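Local coordinates for protein peptide synthetase, module 7 (Actinoplanes teichomyceticus, PDB 4TX3) that forms a condensation-type domain in module 7 of a peptide synthetase, and probably serves to dock the oxygenases that crosslink the bound glycopeptide precursor, at residues Leu70-Pro75 and Gln83-Ala88; Val340-Ile345 and Arg357-Gln362. All blocks are in the same frame, centred on the assembly; numbering follows the deposited sequence.

How the contacts relate
Following the chain from the N terminus, contact 1 comes first: just after helix 53-66 the chain runs through strand 72-73, and its pairing with strand 84-85 closes a beta hairpin, with seven residues between segments 70-75 and 83-88. Contact 2 opens far later and closes an eleven-residue loop that includes the rest of helix 345-348, just before strand 363-369. The two are therefore in series, neither nested nor crossed. The centres of contacts 1 and 2 lie about 27 Å apart, and they do not touch. Both nevertheless border helices 21-28 and 180-191: Gln-83 packs on helix 180-191 and makes a weak hydrogen bond to Gln-23 of helix 21-28, and Pro-341 touches both helices.

Contact 1. Residues Leu70-Pro75 and Gln83-Ala88; sequences LRTTFP and QHIHDA
Arg-71 and His-86 are bonded to each other twice: His-86 N donates to Arg-71 O at 2.8 Å, and Arg-71 NH1 returns to His-86 O at 2.9 Å. The second bond lies in the guanidinium plane, while Asp-87 O stands over one face of the group. The chain of Arg-71, extended from CG to NE, runs past Ala-88 to get there. Next along the hairpin, Thr-73 and His-84 form an antiparallel hydrogen-bonded pair, with Thr-73 N to His-84 O at 3.0 Å and His-84 N to Thr-73 O at 2.9 Å. On their face of the hairpin, Thr-73 OG1 meets His-86 NE2 at 2.8 Å; CD2 of His-84 sits over the centre of the His-86 ring, 3.7 Å above its plane. The other face carries Thr-72 beside Ile-85, a non-hydrogen-bonded pair, and a water there donates to both Thr-72 OG1 and Gln-83 OE1. Farther out, Arg-71 NE and NH2 bond Ala-64 O and Ala-65 O of helix 53-66, Thr-72 OG1 bonds Glu-68 O, and Gln-83 NE2 bonds Pro-18 O. An alanine at Arg-71 would probably leave the carbonyls of His-86, Ala-64 and Ala-65 without this shared donor and loosen the hairpin from the helix. Since all three guanidinium bonds end on backbone carbonyls, the group works as a multiple donor linking two chain segments, and needs no carboxylate for that.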
ATOM      1  N   LEU B  70      -7.285  -0.830 -21.346  1.00 31.79           N
ATOM      2  CA  LEU B  70      -6.215  -0.189 -22.122  1.00 28.90           C
ATOM      3  C   LEU B  70      -6.123  -0.646 -23.595  1.00 34.78           C
ATOM      4  O   LEU B  70      -5.364  -0.070 -24.388  1.00 35.89           O
ATOM      5  CB  LEU B  70      -4.868  -0.439 -21.458  1.00 34.09           C
ATOM      6  CG  LEU B  70      -4.619   0.144 -20.075  1.00 34.27           C
ATOM      7  CD1 LEU B  70      -3.180  -0.142 -19.670  1.00 30.71           C
ATOM      8  CD2 LEU B  70      -4.909   1.626 -20.080  1.00 28.77           C
ATOM      9  N   ARG B  71      -6.847  -1.701 -23.954  1.00 30.37           N
ATOM     10  CA  ARG B  71      -6.966  -2.093 -25.357  1.00 31.92           C
ATOM     11  C   ARG B  71      -8.444  -2.058 -25.749  1.00 30.89           C
ATOM     12  O   ARG B  71      -8.930  -2.876 -26.521  1.00 32.80           O
ATOM     13  CB  ARG B  71      -6.344  -3.473 -25.617  1.00 29.66           C
ATOM     14  CG  ARG B  71      -6.591  -4.509 -24.531  1.00 31.46           C
ATOM     15  CD  ARG B  71      -5.751  -5.765 -24.764  1.00 32.70           C
ATOM     16  NE  ARG B  71      -5.715  -6.650 -23.604  1.00 29.47           N
ATOM     17  CZ  ARG B  71      -6.600  -7.621 -23.380  1.00 34.16           C
ATOM     18  NH1 ARG B  71      -7.596  -7.829 -24.241  1.00 30.73           N
ATOM     19  NH2 ARG B  71      -6.495  -8.384 -22.296  1.00 29.02           N
ATOM     20  N   THR B  72      -9.156  -1.099 -25.183  1.00 29.27           N
ATOM     21  CA  THR B  72     -10.547  -0.898 -25.513  1.00 30.82           C
ATOM     22  C   THR B  72     -10.728   0.382 -26.334  1.00 31.42           C
ATOM     23  O   THR B  72     -10.136   1.412 -26.015  1.00 33.54           O
ATOM     24  CB  THR B  72     -11.401  -0.815 -24.244  1.00 28.80           C
ATOM     25  OG1 THR B  72     -11.173  -1.980 -23.445  1.00 30.03           O
ATOM     26  CG2 THR B  72     -12.867  -0.732 -24.595  1.00 30.31           C
ATOM     27  N   THR B  73     -11.531   0.305 -27.392  1.00 28.49           N
ATOM     28  CA  THR B  73     -11.982   1.491 -28.100  1.00 32.22           C
ATOM     29  C   THR B  73     -13.454   1.636 -27.843  1.00 30.94           C
ATOM     30  O   THR B  73     -14.071   0.709 -27.319  1.00 29.12           O
ATOM     31  CB  THR B  73     -11.737   1.419 -29.619  1.00 33.81           C
ATOM     32  OG1 THR B  73     -12.218   0.160 -30.125  1.00 36.89           O
ATOM     33  CG2 THR B  73     -10.256   1.594 -29.932  1.00 27.45           C
ATOM     34  N   PHE B  74     -14.022   2.779 -28.233  1.00 30.66           N
ATOM     35  CA  PHE B  74     -15.422   3.075 -27.932  1.00 31.48           C
ATOM     36  C   PHE B  74     -16.199   3.506 -29.192  1.00 37.21           C
ATOM     37  O   PHE B  74     -16.618   4.666 -29.330  1.00 34.45           O
ATOM     38  CB  PHE B  74     -15.499   4.150 -26.835  1.00 32.01           C
ATOM     39  CG  PHE B  74     -14.778   3.770 -25.555  1.00 32.24           C
ATOM     40  CD1 PHE B  74     -13.399   3.877 -25.453  1.00 27.95           C
ATOM     41  CD2 PHE B  74     -15.486   3.293 -24.457  1.00 32.97           C
ATOM     42  CE1 PHE B  74     -12.736   3.506 -24.292  1.00 32.37           C
ATOM     43  CE2 PHE B  74     -14.832   2.923 -23.284  1.00 30.12           C
ATOM     44  CZ  PHE B  74     -13.450   3.031 -23.201  1.00 31.59           C
ATOM     45  N   PRO B  75     -16.395   2.563 -30.124  1.00 34.38           N
ATOM     46  CA  PRO B  75     -17.090   2.883 -31.374  1.00 31.75           C
ATOM     47  C   PRO B  75     -18.589   3.050 -31.199  1.00 33.74           C
ATOM     48  O   PRO B  75     -19.156   2.572 -30.212  1.00 36.56           O
ATOM     49  CB  PRO B  75     -16.791   1.663 -32.252  1.00 29.96           C
ATOM     50  CG  PRO B  75     -16.638   0.533 -31.269  1.00 31.59           C
ATOM     51  CD  PRO B  75     -15.981   1.148 -30.061  1.00 31.65           C
ATOM     52  N   GLN B  83     -18.100  -0.825 -25.369  1.00 32.31           N
ATOM     53  CA  GLN B  83     -16.676  -1.056 -25.211  1.00 34.45           C
ATOM     54  C   GLN B  83     -16.238  -2.179 -26.152  1.00 32.33           C
ATOM     55  O   GLN B  83     -16.640  -3.327 -25.987  1.00 33.57           O
ATOM     56  CB  GLN B  83     -16.338  -1.399 -23.759  1.00 29.41           C
ATOM     57  CG  GLN B  83     -16.817  -0.361 -22.774  1.00 29.96           C
ATOM     58  CD  GLN B  83     -16.165  -0.490 -21.411  1.00 31.04           C
ATOM     59  OE1 GLN B  83     -14.942  -0.491 -21.294  1.00 27.76           O
ATOM     60  NE2 GLN B  83     -16.988  -0.621 -20.366  1.00 32.78           N
ATOM     61  N   HIS B  84     -15.442  -1.834 -27.155  1.00 29.55           N
ATOM     62  CA  HIS B  84     -14.843  -2.840 -28.017  1.00 33.42           C
ATOM     63  C   HIS B  84     -13.438  -3.252 -27.525  1.00 35.87           C
ATOM     64  O   HIS B  84     -12.457  -2.509 -27.661  1.00 32.05           O
ATOM     65  CB  HIS B  84     -14.758  -2.349 -29.460  1.00 31.00           C
ATOM     66  CG  HIS B  84     -14.330  -3.418 -30.419  1.00 38.23           C
ATOM     67  ND1 HIS B  84     -15.050  -3.738 -31.549  1.00 42.72           N
ATOM     68  CD2 HIS B  84     -13.272  -4.266 -30.396  1.00 36.51           C
ATOM     69  CE1 HIS B  84     -14.447  -4.724 -32.187  1.00 40.28           C
ATOM     70  NE2 HIS B  84     -13.369  -5.065 -31.507  1.00 37.66           N
ATOM     71  N   ILE B  85     -13.351  -4.462 -26.992  1.00 33.24           N
ATOM     72  CA  ILE B  85     -12.123  -4.947 -26.389  1.00 32.69           C
ATOM     73  C   ILE B  85     -11.266  -5.683 -27.412  1.00 30.15           C
ATOM     74  O   ILE B  85     -11.615  -6.758 -27.865  1.00 33.22           O
ATOM     75  CB  ILE B  85     -12.459  -5.858 -25.194  1.00 35.39           C
ATOM     76  CG1 ILE B  85     -13.264  -5.057 -24.158  1.00 31.81           C
ATOM     77  CG2 ILE B  85     -11.206  -6.468 -24.594  1.00 35.47           C
ATOM     78  CD1 ILE B  85     -13.944  -5.920 -23.092  1.00 37.76           C
ATOM     79  N   HIS B  86     -10.144  -5.088 -27.784  1.00 34.11           N
ATOM     80  CA  HIS B  86      -9.211  -5.720 -28.707  1.00 34.00           C
ATOM     81  C   HIS B  86      -8.325  -6.739 -27.981  1.00 32.62           C
ATOM     82  O   HIS B  86      -8.100  -6.620 -26.775  1.00 31.95           O
ATOM     83  CB  HIS B  86      -8.353  -4.653 -29.397  1.00 33.63           C
ATOM     84  CG  HIS B  86      -9.151  -3.615 -30.127  1.00 38.30           C
ATOM     85  ND1 HIS B  86      -9.396  -3.682 -31.484  1.00 41.12           N
ATOM     86  CD2 HIS B  86      -9.779  -2.496 -29.687  1.00 39.70           C
ATOM     87  CE1 HIS B  86     -10.132  -2.645 -31.849  1.00 39.05           C
ATOM     88  NE2 HIS B  86     -10.377  -1.908 -30.780  1.00 37.08           N
ATOM     89  N   ASP B  87      -7.843  -7.738 -28.716  1.00 31.63           N
ATOM     90  CA  ASP B  87      -6.893  -8.720 -28.189  1.00 33.54           C
ATOM     91  C   ASP B  87      -5.599  -8.104 -27.675  1.00 37.94           C
ATOM     92  O   ASP B  87      -4.998  -8.615 -26.728  1.00 41.54           O
ATOM     93  CB  ASP B  87      -6.523  -9.737 -29.258  1.00 35.77           C
ATOM     94  CG  ASP B  87      -7.597 -10.759 -29.479  1.00 42.47           C
ATOM     95  OD1 ASP B  87      -8.493 -10.885 -28.609  1.00 38.64           O
ATOM     96  OD2 ASP B  87      -7.530 -11.443 -30.522  1.00 47.37           O
ATOM     97  N   ALA B  88      -5.150  -7.036 -28.329  1.00 33.46           N
ATOM     98  CA  ALA B  88      -3.943  -6.340 -27.904  1.00 35.98           C
ATOM     99  C   ALA B  88      -3.970  -4.839 -28.210  1.00 36.33           C
ATOM    100  O   ALA B  88      -4.799  -4.350 -28.988  1.00 37.39           O
ATOM    101  CB  ALA B  88      -2.732  -6.973 -28.542  1.00 32.89           C
TER
HETATM  102  O   HOH W   1     -12.878  -2.418 -21.171  1.00 26.51           O

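Contact 2. Residues Val340-Ile345 and Arg357-Gln362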
ATOM      1  N   VAL B 340     -25.512   4.954  -6.918  1.00 34.41           N
ATOM      2  CA  VAL B 340     -25.841   5.769  -8.080  1.00 36.82           C
ATOM      3  C   VAL B 340     -24.599   6.484  -8.544  1.00 38.35           C
ATOM      4  O   VAL B 340     -23.953   7.175  -7.750  1.00 41.12           O
ATOM      5  CB  VAL B 340     -26.884   6.874  -7.824  1.00 34.24           C
ATOM      6  CG1 VAL B 340     -27.545   7.240  -9.126  1.00 33.83           C
ATOM      7  CG2 VAL B 340     -27.894   6.462  -6.849  1.00 38.15           C
ATOM      8  N   PRO B 341     -24.262   6.340  -9.827  1.00 38.38           N
ATOM      9  CA  PRO B 341     -23.163   7.166 -10.327  1.00 36.98           C
ATOM     10  C   PRO B 341     -23.574   8.622 -10.284  1.00 35.41           C
ATOM     11  O   PRO B 341     -24.731   8.952 -10.565  1.00 33.77           O
ATOM     12  CB  PRO B 341     -22.965   6.682 -11.771  1.00 32.91           C
ATOM     13  CG  PRO B 341     -23.695   5.394 -11.856  1.00 36.44           C
ATOM     14  CD  PRO B 341     -24.818   5.464 -10.865  1.00 37.17           C
ATOM     15  N   PHE B 342     -22.633   9.477  -9.910  1.00 34.36           N
ATOM     16  CA  PHE B 342     -22.845  10.912  -9.964  1.00 33.42           C
ATOM     17  C   PHE B 342     -23.364  11.396 -11.322  1.00 34.29           C
ATOM     18  O   PHE B 342     -24.180  12.311 -11.390  1.00 33.86           O
ATOM     19  CB  PHE B 342     -21.546  11.638  -9.638  1.00 28.15           C
ATOM     20  CG  PHE B 342     -21.566  13.080 -10.013  1.00 29.98           C
ATOM     21  CD1 PHE B 342     -22.206  14.007  -9.197  1.00 25.41           C
ATOM     22  CD2 PHE B 342     -20.971  13.513 -11.193  1.00 27.60           C
ATOM     23  CE1 PHE B 342     -22.248  15.338  -9.540  1.00 27.56           C
ATOM     24  CE2 PHE B 342     -21.004  14.839 -11.532  1.00 30.03           C
ATOM     25  CZ  PHE B 342     -21.645  15.760 -10.702  1.00 29.15           C
ATOM     26  N   GLU B 343     -22.869  10.785 -12.394  1.00 34.99           N
ATOM     27  CA  GLU B 343     -23.113  11.254 -13.755  1.00 36.93           C
ATOM     28  C   GLU B 343     -24.565  11.009 -14.174  1.00 42.29           C
ATOM     29  O   GLU B 343     -25.041  11.519 -15.189  1.00 42.10           O
ATOM     30  CB  GLU B 343     -22.149  10.568 -14.727  1.00 34.53           C
ATOM     31  CG  GLU B 343     -20.671  10.938 -14.525  1.00 33.85           C
ATOM     32  CD  GLU B 343     -19.997  10.248 -13.323  1.00 35.92           C
ATOM     33  OE1 GLU B 343     -20.597   9.324 -12.731  1.00 38.00           O
ATOM     34  OE2 GLU B 343     -18.855  10.628 -12.967  1.00 33.33           O
ATOM     35  N   LYS B 344     -25.261  10.231 -13.361  1.00 39.48           N
ATOM     36  CA  LYS B 344     -26.641   9.872 -13.607  1.00 42.23           C
ATOM     37  C   LYS B 344     -27.565  10.926 -12.997  1.00 42.25           C
ATOM     38  O   LYS B 344     -28.741  11.040 -13.359  1.00 41.21           O
ATOM     39  CB  LYS B 344     -26.911   8.488 -13.014  1.00 40.35           C
ATOM     40  CG  LYS B 344     -28.130   7.816 -13.531  1.00 50.30           C
ATOM     41  CD  LYS B 344     -27.949   7.367 -14.963  1.00 56.63           C
ATOM     42  CE  LYS B 344     -29.141   6.497 -15.389  1.00 65.31           C
ATOM     43  NZ  LYS B 344     -30.327   6.646 -14.478  1.00 55.66           N
ATOM     44  N   ILE B 345     -27.005  11.701 -12.072  1.00 39.04           N
ATOM     45  CA  ILE B 345     -27.770  12.653 -11.279  1.00 35.29           C
ATOM     46  C   ILE B 345     -28.283  13.880 -12.049  1.00 39.50           C
ATOM     47  O   ILE B 345     -29.396  14.322 -11.777  1.00 41.26           O
ATOM     48  CB  ILE B 345     -26.951  13.114 -10.078  1.00 37.44           C
ATOM     49  CG1 ILE B 345     -26.943  12.012  -9.017  1.00 38.68           C
ATOM     50  CG2 ILE B 345     -27.506  14.412  -9.498  1.00 35.60           C
ATOM     51  CD1 ILE B 345     -25.994  12.271  -7.887  1.00 32.80           C
ATOM     52  N   ARG B 357     -20.061  24.228 -18.256  1.00 43.23           N
ATOM     53  CA  ARG B 357     -20.179  24.178 -16.812  1.00 42.20           C
ATOM     54  C   ARG B 357     -20.230  22.749 -16.299  1.00 42.79           C
ATOM     55  O   ARG B 357     -20.822  21.874 -16.936  1.00 41.69           O
ATOM     56  CB  ARG B 357     -21.434  24.940 -16.384  1.00 41.47           C
ATOM     57  CG  ARG B 357     -21.942  24.611 -15.005  1.00 43.85           C
ATOM     58  CD  ARG B 357     -23.314  25.182 -14.769  1.00 43.94           C
ATOM     59  NE  ARG B 357     -23.382  26.554 -15.247  1.00 53.72           N
ATOM     60  CZ  ARG B 357     -24.250  26.984 -16.157  1.00 57.33           C
ATOM     61  NH1 ARG B 357     -25.129  26.133 -16.678  1.00 56.68           N
ATOM     62  NH2 ARG B 357     -24.238  28.260 -16.539  1.00 54.11           N
ATOM     63  N   HIS B 358     -19.594  22.508 -15.156  1.00 38.55           N
ATOM     64  CA  HIS B 358     -19.774  21.247 -14.447  1.00 37.60           C
ATOM     65  C   HIS B 358     -21.120  21.266 -13.710  1.00 38.03           C
ATOM     66  O   HIS B 358     -21.413  22.208 -12.974  1.00 36.22           O
ATOM     67  CB  HIS B 358     -18.620  21.004 -13.471  1.00 35.63           C
ATOM     68  CG  HIS B 358     -18.556  19.603 -12.945  1.00 37.03           C
ATOM     69  ND1 HIS B 358     -18.990  19.260 -11.684  1.00 37.78           N
ATOM     70  CD2 HIS B 358     -18.108  18.458 -13.511  1.00 32.16           C
ATOM     71  CE1 HIS B 358     -18.821  17.962 -11.497  1.00 32.83           C
ATOM     72  NE2 HIS B 358     -18.289  17.455 -12.593  1.00 35.25           N
ATOM     73  N   PRO B 359     -21.945  20.224 -13.911  1.00 38.45           N
ATOM     74  CA  PRO B 359     -23.278  20.121 -13.304  1.00 40.19           C
ATOM     75  C   PRO B 359     -23.240  19.896 -11.780  1.00 40.96           C
ATOM     76  O   PRO B 359     -22.241  19.366 -11.276  1.00 38.50           O
ATOM     77  CB  PRO B 359     -23.875  18.909 -14.015  1.00 38.69           C
ATOM     78  CG  PRO B 359     -22.692  18.075 -14.348  1.00 33.79           C
ATOM     79  CD  PRO B 359     -21.619  19.031 -14.712  1.00 37.25           C
ATOM     80  N   VAL B 360     -24.311  20.291 -11.081  1.00 37.42           N
ATOM     81  CA  VAL B 360     -24.457  20.130  -9.628  1.00 33.38           C
ATOM     82  C   VAL B 360     -23.456  20.946  -8.805  1.00 35.01           C
ATOM     83  O   VAL B 360     -23.865  21.691  -7.922  1.00 35.56           O
ATOM     84  CB  VAL B 360     -24.330  18.655  -9.184  1.00 37.05           C
ATOM     85  CG1 VAL B 360     -24.671  18.517  -7.692  1.00 34.52           C
ATOM     86  CG2 VAL B 360     -25.213  17.763 -10.018  1.00 33.93           C
ATOM     87  N   TYR B 361     -22.154  20.793  -9.052  1.00 34.82           N
ATOM     88  CA  TYR B 361     -21.184  21.634  -8.350  1.00 34.49           C
ATOM     89  C   TYR B 361     -20.049  22.115  -9.236  1.00 33.02           C
ATOM     90  O   TYR B 361     -19.672  21.460 -10.203  1.00 33.64           O
ATOM     91  CB  TYR B 361     -20.608  20.915  -7.117  1.00 32.14           C
ATOM     92  CG  TYR B 361     -19.744  19.710  -7.403  1.00 36.09           C
ATOM     93  CD1 TYR B 361     -20.308  18.449  -7.579  1.00 33.17           C
ATOM     94  CD2 TYR B 361     -18.354  19.828  -7.469  1.00 36.34           C
ATOM     95  CE1 TYR B 361     -19.512  17.344  -7.828  1.00 32.75           C
ATOM     96  CE2 TYR B 361     -17.547  18.733  -7.720  1.00 32.43           C
ATOM     97  CZ  TYR B 361     -18.133  17.491  -7.897  1.00 36.91           C
ATOM     98  OH  TYR B 361     -17.328  16.394  -8.141  1.00 37.52           O
ATOM     99  N   GLN B 362     -19.512  23.278  -8.881  1.00 33.13           N
ATOM    100  CA  GLN B 362     -18.476  23.935  -9.653  1.00 31.72           C
ATOM    101  C   GLN B 362     -17.231  24.175  -8.783  1.00 35.12           C
ATOM    102  O   GLN B 362     -16.173  24.599  -9.279  1.00 32.62           O
ATOM    103  CB  GLN B 362     -19.007  25.252 -10.236  1.00 32.33           C
ATOM    104  CG  GLN B 362     -20.184  25.094 -11.200  1.00 32.99           C
ATOM    105  CD  GLN B 362     -21.503  24.827 -10.491  1.00 36.56           C
ATOM    106  OE1 GLN B 362     -21.826  25.480  -9.505  1.00 40.51           O
ATOM    107  NE2 GLN B 362     -22.263  23.855 -10.985  1.00 33.70           N
TER
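Val-360 meets Phe-342 from the tip of a classic gamma turn, an uncommon backbone shape: its phi is positive (65°) and Tyr-361 N bonds Pro-359 O across it at 2.6 Å. The turn pushes Val-360 toward the facing segment, where its CG2 lies 3.9 Å from Phe-342 CE1 and 4.1 Å from Ile-345 CG2, one methyl serving both partners. No hydrogen bond spans the two segments, so the contact rests on packing around the Phe-342 ring. CG of Phe-342 stands anti to the backbone N (chi1 165°), and the ring reaches across with its far end leading. There it meets His-358 tip to tip, CZ to CE1 at 3.7 Å. The two ring planes are only 8° from parallel, yet their centroids are 5.5 Å apart, evidence that the rings are slid past one another and barely overlap. Pro-359 O approaches the edge of the same phenyl ring, near its plane, and Tyr-361 adds an oblique neighbour, its CE1 at 3.8 Å from Phe-342 CE1. These three rings make an aromatic cluster.

Two side-chain bonds inside 357-362 brace the turn. His-358 ND1 donates to Tyr-361 O at 2.7 Å, close to both the imidazole and the carbonyl plane, which fixes the rotation of the ring; Pro-359 CD stands over one face of the imidazole, toward its rim. Gln-362 NE2 in turn donates to His-358 O.

Around the cluster, Pro-307 of strand 306-313 packs on Phe-342 and Tyr-361, and Pro-309 on Val-360. Arg-25 of helix 21-28 touches His-358 and Pro-359, and Arg-22 of that helix forms a salt bridge with Glu-343. Strand 306-313 and helix 21-28 thus border the cluster, while helix 180-191 flanks segment 340-345 at Pro-341.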